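Local coordinates for Oxidored_FMN domain-containing protein ([Pseudomonas] geniculata N1, PDB 6L6J) that probably acts as an FMN- and [4Fe-4S]-dependent amine oxidase that oxidises 6-hydroxypseudooxynicotine, an intermediate of nicotine breakdown, at residues A[475-480]-A[640-644]; A[389-395]-A[412-418]. All blocks are in the same frame, centred on the assembly; numbering follows the deposited sequence.

Contact 1. Residues A[475-480]-A[640-644]. With ADP (adenosine-5'-diphosphate), chain D.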
loop_
_atom_site.group_PDB
_atom_site.type_symbol
_atom_site.label_atom_id
_atom_site.label_comp_id
_atom_site.label_asym_id
_atom_site.label_seq_id
_atom_site.Cartn_x
_atom_site.Cartn_y
_atom_site.Cartn_z
ATOM N N ASP A 475 -11.069 -33.087 -12.589
ATOM C CA ASP A 475 -10.421 -33.817 -11.463
ATOM C C ASP A 475 -10.632 -33.038 -10.164
ATOM O O ASP A 475 -10.608 -33.654 -9.088
ATOM C CB ASP A 475 -8.933 -34.040 -11.730
ATOM C CG ASP A 475 -8.674 -35.110 -12.768
ATOM O OD1 ASP A 475 -9.065 -36.255 -12.504
ATOM O OD2 ASP A 475 -8.110 -34.783 -13.836
ATOM N N HIS A 476 -10.841 -31.727 -10.274
ATOM C CA HIS A 476 -10.952 -30.794 -9.125
ATOM C C HIS A 476 -11.779 -29.579 -9.537
ATOM O O HIS A 476 -11.458 -28.997 -10.576
ATOM C CB HIS A 476 -9.544 -30.405 -8.641
ATOM C CG HIS A 476 -9.551 -29.548 -7.418
ATOM N ND1 HIS A 476 -10.067 -29.976 -6.222
ATOM C CD2 HIS A 476 -9.146 -28.277 -7.213
ATOM C CE1 HIS A 476 -9.962 -29.014 -5.327
ATOM N NE2 HIS A 476 -9.399 -27.963 -5.908
ATOM N N VAL A 477 -12.778 -29.200 -8.738
ATOM C CA VAL A 477 -13.615 -27.982 -8.976
ATOM C C VAL A 477 -13.260 -26.945 -7.914
ATOM O O VAL A 477 -13.354 -27.289 -6.713
ATOM C CB VAL A 477 -15.128 -28.274 -8.926
ATOM C CG1 VAL A 477 -15.943 -27.005 -9.149
ATOM C CG2 VAL A 477 -15.530 -29.366 -9.910
ATOM N N ILE A 478 -12.915 -25.723 -8.335
ATOM C CA ILE A 478 -12.802 -24.546 -7.425
ATOM C C ILE A 478 -14.030 -23.665 -7.671
ATOM O O ILE A 478 -14.249 -23.308 -8.846
ATOM C CB ILE A 478 -11.473 -23.804 -7.658
ATOM C CG1 ILE A 478 -10.275 -24.667 -7.245
ATOM C CG2 ILE A 478 -11.474 -22.469 -6.938
ATOM C CD1 ILE A 478 -8.950 -24.181 -7.752
ATOM N N VAL A 479 -14.822 -23.377 -6.632
ATOM C CA VAL A 479 -16.013 -22.485 -6.724
ATOM C C VAL A 479 -15.578 -21.113 -6.210
ATOM O O VAL A 479 -15.164 -21.047 -5.030
ATOM C CB VAL A 479 -17.247 -23.003 -5.949
ATOM C CG1 VAL A 479 -18.458 -22.128 -6.204
ATOM C CG2 VAL A 479 -17.593 -24.454 -6.264
ATOM N N ALA A 480 -15.726 -20.074 -7.046
ATOM C CA ALA A 480 -15.323 -18.686 -6.751
ATOM C C ALA A 480 -16.448 -17.710 -7.119
ATOM O O ALA A 480 -16.143 -16.632 -7.674
ATOM C CB ALA A 480 -14.053 -18.403 -7.499
ATOM N N SER A 640 -13.494 -34.087 -5.491
ATOM C CA SER A 640 -12.672 -32.917 -5.088
ATOM C C SER A 640 -13.410 -31.620 -5.455
ATOM O O SER A 640 -13.556 -31.340 -6.654
ATOM C CB SER A 640 -11.310 -32.987 -5.729
ATOM O OG SER A 640 -10.294 -32.492 -4.866
ATOM N N VAL A 641 -13.883 -30.881 -4.450
ATOM C CA VAL A 641 -14.530 -29.542 -4.591
ATOM C C VAL A 641 -14.145 -28.643 -3.406
ATOM O O VAL A 641 -14.350 -29.057 -2.257
ATOM C CB VAL A 641 -16.063 -29.663 -4.683
ATOM C CG1 VAL A 641 -16.726 -28.299 -4.776
ATOM C CG2 VAL A 641 -16.487 -30.540 -5.846
ATOM N N GLU A 642 -13.651 -27.433 -3.682
ATOM C CA GLU A 642 -13.375 -26.389 -2.652
ATOM C C GLU A 642 -14.005 -25.059 -3.097
ATOM O O GLU A 642 -14.287 -24.914 -4.302
ATOM C CB GLU A 642 -11.872 -26.303 -2.382
ATOM C CG GLU A 642 -11.123 -25.362 -3.296
ATOM C CD GLU A 642 -9.626 -25.302 -3.041
ATOM O OE1 GLU A 642 -8.858 -25.762 -3.918
ATOM O OE2 GLU A 642 -9.228 -24.776 -1.968
ATOM N N ARG A 643 -14.270 -24.157 -2.145
ATOM C CA ARG A 643 -14.742 -22.767 -2.403
ATOM C C ARG A 643 -13.638 -21.788 -1.958
ATOM O O ARG A 643 -12.838 -22.151 -1.053
ATOM C CB ARG A 643 -16.107 -22.553 -1.738
ATOM C CG ARG A 643 -16.093 -22.452 -0.218
ATOM C CD ARG A 643 -17.435 -22.738 0.455
ATOM N NE ARG A 643 -17.802 -21.754 1.452
ATOM C CZ ARG A 643 -18.892 -21.789 2.212
ATOM N NH1 ARG A 643 -19.732 -22.799 2.146
ATOM N NH2 ARG A 643 -19.143 -20.813 3.067
ATOM N N ILE A 644 -13.549 -20.618 -2.604
ATOM C CA ILE A 644 -12.500 -19.584 -2.334
ATOM C C ILE A 644 -13.047 -18.181 -2.602
ATOM O O ILE A 644 -13.956 -18.043 -3.432
ATOM C CB ILE A 644 -11.251 -19.827 -3.183
ATOM C CG1 ILE A 644 -11.609 -19.966 -4.657
ATOM C CG2 ILE A 644 -10.469 -21.024 -2.679
ATOM C CD1 ILE A 644 -10.483 -19.556 -5.587
HETATM P PB ADP D . -14.417 -12.886 -5.819
HETATM O O1B ADP D . -13.635 -13.294 -7.047
HETATM O O2B ADP D . -13.868 -11.635 -5.135
HETATM O O3B ADP D . -14.626 -14.035 -4.864
HETATM P PA ADP D . -16.525 -11.906 -7.602
HETATM O O1A ADP D . -15.516 -10.950 -8.146
HETATM O O2A ADP D . -17.864 -11.395 -7.223
HETATM O O3A ADP D . -15.912 -12.549 -6.285
HETATM O "O5'" ADP D . -16.643 -13.180 -8.586
HETATM C "C5'" ADP D . -17.881 -13.906 -8.767
HETATM C "C4'" ADP D . -18.122 -14.129 -10.240
HETATM O "O4'" ADP D . -18.659 -15.468 -10.422
HETATM C "C3'" ADP D . -19.152 -13.188 -10.892
HETATM O "O3'" ADP D . -18.855 -12.886 -12.250
HETATM C "C2'" ADP D . -20.430 -14.027 -10.783
HETATM O "O2'" ADP D . -21.505 -13.613 -11.603
HETATM C "C1'" ADP D . -19.841 -15.375 -11.184
HETATM N N9 ADP D . -20.716 -16.520 -10.934
HETATM C C8 ADP D . -21.571 -16.722 -9.874
HETATM N N7 ADP D . -22.239 -17.845 -9.957
HETATM C C5 ADP D . -21.817 -18.412 -11.158
HETATM C C6 ADP D . -22.152 -19.613 -11.827
HETATM N N6 ADP D . -23.012 -20.507 -11.358
HETATM N N1 ADP D . -21.536 -19.876 -13.006
HETATM C C2 ADP D . -20.652 -18.987 -13.472
HETATM N N3 ADP D . -20.257 -17.838 -12.932
HETATM C C4 ADP D . -20.878 -17.603 -11.766
#

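Contact 2. Residues A[389-395]-A[412-418]. With ADP (adenosine-5'-diphosphate), chain D.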
loop_
_atom_site.group_PDB
_atom_site.type_symbol
_atom_site.label_atom_id
_atom_site.label_comp_id
_atom_site.label_asym_id
_atom_site.label_seq_id
_atom_site.Cartn_x
_atom_site.Cartn_y
_atom_site.Cartn_z
ATOM N N ALA A 389 -3.797 -33.532 -15.183
ATOM C CA ALA A 389 -4.949 -33.248 -14.292
ATOM C C ALA A 389 -5.658 -31.972 -14.761
ATOM O O ALA A 389 -4.955 -31.001 -15.113
ATOM C CB ALA A 389 -4.502 -33.118 -12.855
ATOM N N SER A 390 -6.996 -31.981 -14.748
ATOM C CA SER A 390 -7.851 -30.858 -15.201
ATOM C C SER A 390 -8.589 -30.243 -13.996
ATOM O O SER A 390 -9.066 -31.010 -13.119
ATOM C CB SER A 390 -8.788 -31.285 -16.320
ATOM O OG SER A 390 -10.052 -31.686 -15.819
ATOM N N ILE A 391 -8.686 -28.903 -13.986
ATOM C CA ILE A 391 -9.392 -28.091 -12.949
ATOM C C ILE A 391 -10.439 -27.177 -13.619
ATOM O O ILE A 391 -10.088 -26.424 -14.548
ATOM C CB ILE A 391 -8.378 -27.283 -12.101
ATOM C CG1 ILE A 391 -7.373 -28.189 -11.375
ATOM C CG2 ILE A 391 -9.110 -26.365 -11.130
ATOM C CD1 ILE A 391 -6.058 -28.358 -12.082
ATOM N N LEU A 392 -11.688 -27.219 -13.144
ATOM C CA LEU A 392 -12.757 -26.261 -13.532
ATOM C C LEU A 392 -12.860 -25.180 -12.449
ATOM O O LEU A 392 -13.135 -25.525 -11.281
ATOM C CB LEU A 392 -14.090 -26.997 -13.704
ATOM C CG LEU A 392 -15.278 -26.141 -14.160
ATOM C CD1 LEU A 392 -14.938 -25.299 -15.381
ATOM C CD2 LEU A 392 -16.497 -27.007 -14.464
ATOM N N VAL A 393 -12.632 -23.924 -12.833
ATOM C CA VAL A 393 -12.802 -22.738 -11.947
ATOM C C VAL A 393 -14.120 -22.059 -12.323
ATOM O O VAL A 393 -14.284 -21.641 -13.486
ATOM C CB VAL A 393 -11.595 -21.786 -12.047
ATOM C CG1 VAL A 393 -11.819 -20.500 -11.277
ATOM C CG2 VAL A 393 -10.310 -22.463 -11.591
ATOM N N ILE A 394 -15.012 -21.924 -11.355
ATOM C CA ILE A 394 -16.361 -21.331 -11.557
ATOM C C ILE A 394 -16.377 -19.940 -10.913
ATOM O O ILE A 394 -16.490 -19.856 -9.674
ATOM C CB ILE A 394 -17.438 -22.282 -11.008
ATOM C CG1 ILE A 394 -17.052 -23.741 -11.267
ATOM C CG2 ILE A 394 -18.795 -21.927 -11.587
ATOM C CD1 ILE A 394 -18.163 -24.735 -11.041
ATOM N N GLY A 395 -16.236 -18.896 -11.727
ATOM C CA GLY A 395 -16.175 -17.495 -11.266
ATOM C C GLY A 395 -15.045 -16.712 -11.930
ATOM O O GLY A 395 -13.874 -17.147 -11.854
ATOM N N TYR A 412 -1.011 -27.287 -15.113
ATOM C CA TYR A 412 -2.294 -28.049 -15.113
ATOM C C TYR A 412 -3.136 -27.656 -16.331
ATOM O O TYR A 412 -2.930 -26.553 -16.888
ATOM C CB TYR A 412 -3.128 -27.804 -13.849
ATOM C CG TYR A 412 -2.536 -28.370 -12.585
ATOM C CD1 TYR A 412 -2.765 -29.684 -12.216
ATOM C CD2 TYR A 412 -1.717 -27.605 -11.768
ATOM C CE1 TYR A 412 -2.201 -30.224 -11.069
ATOM C CE2 TYR A 412 -1.149 -28.126 -10.615
ATOM C CZ TYR A 412 -1.388 -29.443 -10.266
ATOM O OH TYR A 412 -0.831 -29.959 -9.131
ATOM N N GLN A 413 -4.068 -28.533 -16.711
ATOM C CA GLN A 413 -5.135 -28.230 -17.706
ATOM C C GLN A 413 -6.234 -27.467 -16.963
ATOM O O GLN A 413 -6.777 -28.035 -16.012
ATOM C CB GLN A 413 -5.676 -29.510 -18.368
ATOM C CG GLN A 413 -4.601 -30.407 -18.975
ATOM C CD GLN A 413 -3.738 -29.670 -19.969
ATOM O OE1 GLN A 413 -4.219 -28.869 -20.762
ATOM N NE2 GLN A 413 -2.443 -29.926 -19.919
ATOM N N VAL A 414 -6.520 -26.224 -17.356
ATOM C CA VAL A 414 -7.393 -25.292 -16.582
ATOM C C VAL A 414 -8.521 -24.774 -17.471
ATOM O O VAL A 414 -8.228 -24.087 -18.441
ATOM C CB VAL A 414 -6.583 -24.118 -15.994
ATOM C CG1 VAL A 414 -7.488 -23.066 -15.360
ATOM C CG2 VAL A 414 -5.526 -24.610 -15.009
ATOM N N SER A 415 -9.768 -25.056 -17.108
ATOM C CA SER A 415 -10.964 -24.372 -17.660
ATOM C C SER A 415 -11.500 -23.385 -16.617
ATOM O O SER A 415 -11.494 -23.728 -15.414
ATOM C CB SER A 415 -11.993 -25.368 -18.097
ATOM O OG SER A 415 -11.552 -26.013 -19.277
ATOM N N ILE A 416 -11.906 -22.195 -17.065
ATOM C CA ILE A 416 -12.580 -21.165 -16.219
ATOM C C ILE A 416 -13.853 -20.671 -16.933
ATOM O O ILE A 416 -13.786 -20.363 -18.141
ATOM C CB ILE A 416 -11.602 -20.024 -15.873
ATOM C CG1 ILE A 416 -12.287 -18.912 -15.078
ATOM C CG2 ILE A 416 -10.920 -19.481 -17.120
ATOM C CD1 ILE A 416 -11.334 -18.056 -14.265
ATOM N N ALA A 417 -14.971 -20.636 -16.202
ATOM C CA ALA A 417 -16.302 -20.198 -16.672
ATOM C C ALA A 417 -16.770 -18.989 -15.851
ATOM O O ALA A 417 -16.481 -18.948 -14.641
ATOM C CB ALA A 417 -17.279 -21.343 -16.557
ATOM N N ASP A 418 -17.463 -18.037 -16.487
ATOM C CA ASP A 418 -18.166 -16.911 -15.814
ATOM C C ASP A 418 -19.494 -16.670 -16.527
ATOM O O ASP A 418 -19.553 -16.887 -17.752
ATOM C CB ASP A 418 -17.340 -15.622 -15.836
ATOM C CG ASP A 418 -17.960 -14.522 -14.991
ATOM O OD1 ASP A 418 -17.824 -14.613 -13.750
ATOM O OD2 ASP A 418 -18.637 -13.614 -15.579
HETATM P PB ADP D . -14.417 -12.886 -5.819
HETATM O O1B ADP D . -13.635 -13.294 -7.047
HETATM O O2B ADP D . -13.868 -11.635 -5.135
HETATM O O3B ADP D . -14.626 -14.035 -4.864
HETATM P PA ADP D . -16.525 -11.906 -7.602
HETATM O O1A ADP D . -15.516 -10.950 -8.146
HETATM O O2A ADP D . -17.864 -11.395 -7.223
HETATM O O3A ADP D . -15.912 -12.549 -6.285
HETATM O "O5'" ADP D . -16.643 -13.180 -8.586
HETATM C "C5'" ADP D . -17.881 -13.906 -8.767
HETATM C "C4'" ADP D . -18.122 -14.129 -10.240
HETATM O "O4'" ADP D . -18.659 -15.468 -10.422
HETATM C "C3'" ADP D . -19.152 -13.188 -10.892
HETATM O "O3'" ADP D . -18.855 -12.886 -12.250
HETATM C "C2'" ADP D . -20.430 -14.027 -10.783
HETATM O "O2'" ADP D . -21.505 -13.613 -11.603
HETATM C "C1'" ADP D . -19.841 -15.375 -11.184
HETATM N N9 ADP D . -20.716 -16.520 -10.934
HETATM C C8 ADP D . -21.571 -16.722 -9.874
HETATM N N7 ADP D . -22.239 -17.845 -9.957
HETATM C C5 ADP D . -21.817 -18.412 -11.158
HETATM C C6 ADP D . -22.152 -19.613 -11.827
HETATM N N6 ADP D . -23.012 -20.507 -11.358
HETATM N N1 ADP D . -21.536 -19.876 -13.006
HETATM C C2 ADP D . -20.652 -18.987 -13.472
HETATM N N3 ADP D . -20.257 -17.838 -12.932
HETATM C C4 ADP D . -20.878 -17.603 -11.766
#

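Contact 1. Residues A[475-480]-A[640-644]
The methyl CG2 of Ile478 meets the outer end of Ile644 at CD1, 3.4 Å away, the two side chains crossing at an angle. On the other face of the sheet Val477 CB packs against Val641 CG2 at 4.1 Å, with Val479 CG2 following on Val641 CG1. Between these faces the backbones run parallel with axes 4.7 Å apart, joined by alternating bonds such as Val479 N to Glu642 O (2.8 Å). Outward along the face of Ile478, Glu642 stretches beyond CG beside the isoleucine, and His476 NE2 donates to its OE1, 3.0 Å away. That bond lies almost in the imidazole plane but reaches OE1 on its anti side, the ring and carboxylate planes standing 67° apart. His476 carries CG anti to the backbone N (chi1 -176°), and the ring thereby lies across the strand gap, its ND1 hydrogen-bonded to Ser640 OG at 2.9 Å. Held at both nitrogens, the imidazole has its flip fixed, and the carboxylate probably favours a proton on NE2. Tyr667 stacks on this ring. Helix 653-666 packs over Ile478, Glu642 and Ile644, helix 624-632 over the valine face, and strand 390-394 flanks 476-479 on its other edge.

Contact 2. Residues A[389-395]-A[412-418]
Gly395, just past the end of strand 390-394 and bonded through N to Ala417 O at 2.9 Å, takes a positive phi (134°) that suits glycine: a CB would jam against the preceding carbonyl. Here the chain turns into the putative GxGxxG loop of a Rossmann beta-alpha-beta unit, helix 398-410 crossing over to strand 413-417. The parallel pairing continues back to Ile391 N and Gln413 O (2.9 Å). On the face of Ile391 and Ile416, which helix 398-410 packs against, Val393 CG1 lies alongside Ile416, 3.9 Å from CD1. At the far end Tyr412 holds CG beside its backbone N (chi1 -69°), which sets the ring next to Ala389, whose CB is 3.9 Å from CD1, and Ile391, whose CD1 is 3.5 Å from Tyr412 CB. Tyr412 OH is hydrogen-bonded to His385 ND1. With an alanine in place of Tyr412, Ile391 and Ala389 would probably lose the ring they pack on, and His385 its hydroxyl partner. Asp418 OD1 accepts a hydrogen bond from ADP O3' (2.5 Å) and another from Gly396 N, while OD2 takes Gly420 N. An acid here, bound to a ribose hydroxyl, is familiar from Rossmann dinucleotide-binding folds and anchors the adenosine part of ADP.

How the contacts relate
Contacts 1 and 2 are two seams of one five-stranded parallel sheet, their centres about 9 Å apart, and strands 390-394 and 476-479 are the neighbours that join them. The joint is made by backbone: Ala480 N lies 2.7 Å from Ile394 O and Asp475 N lies 2.9 Å from Ser390 O, both probable hydrogen bonds. Both seams run to the same ADP at the C-terminal ends of the strands. Contact 2 places Gly395 CA 3.3 Å from the ribose O4', and contact 1 brings Ala480 O to within 3.4 Å of ADP C5'. ADP is also hydrogen-bonded to Ala399, Arg426, Leu464 and Asp646, in a part of the chain distinct from the barrel that holds FMN.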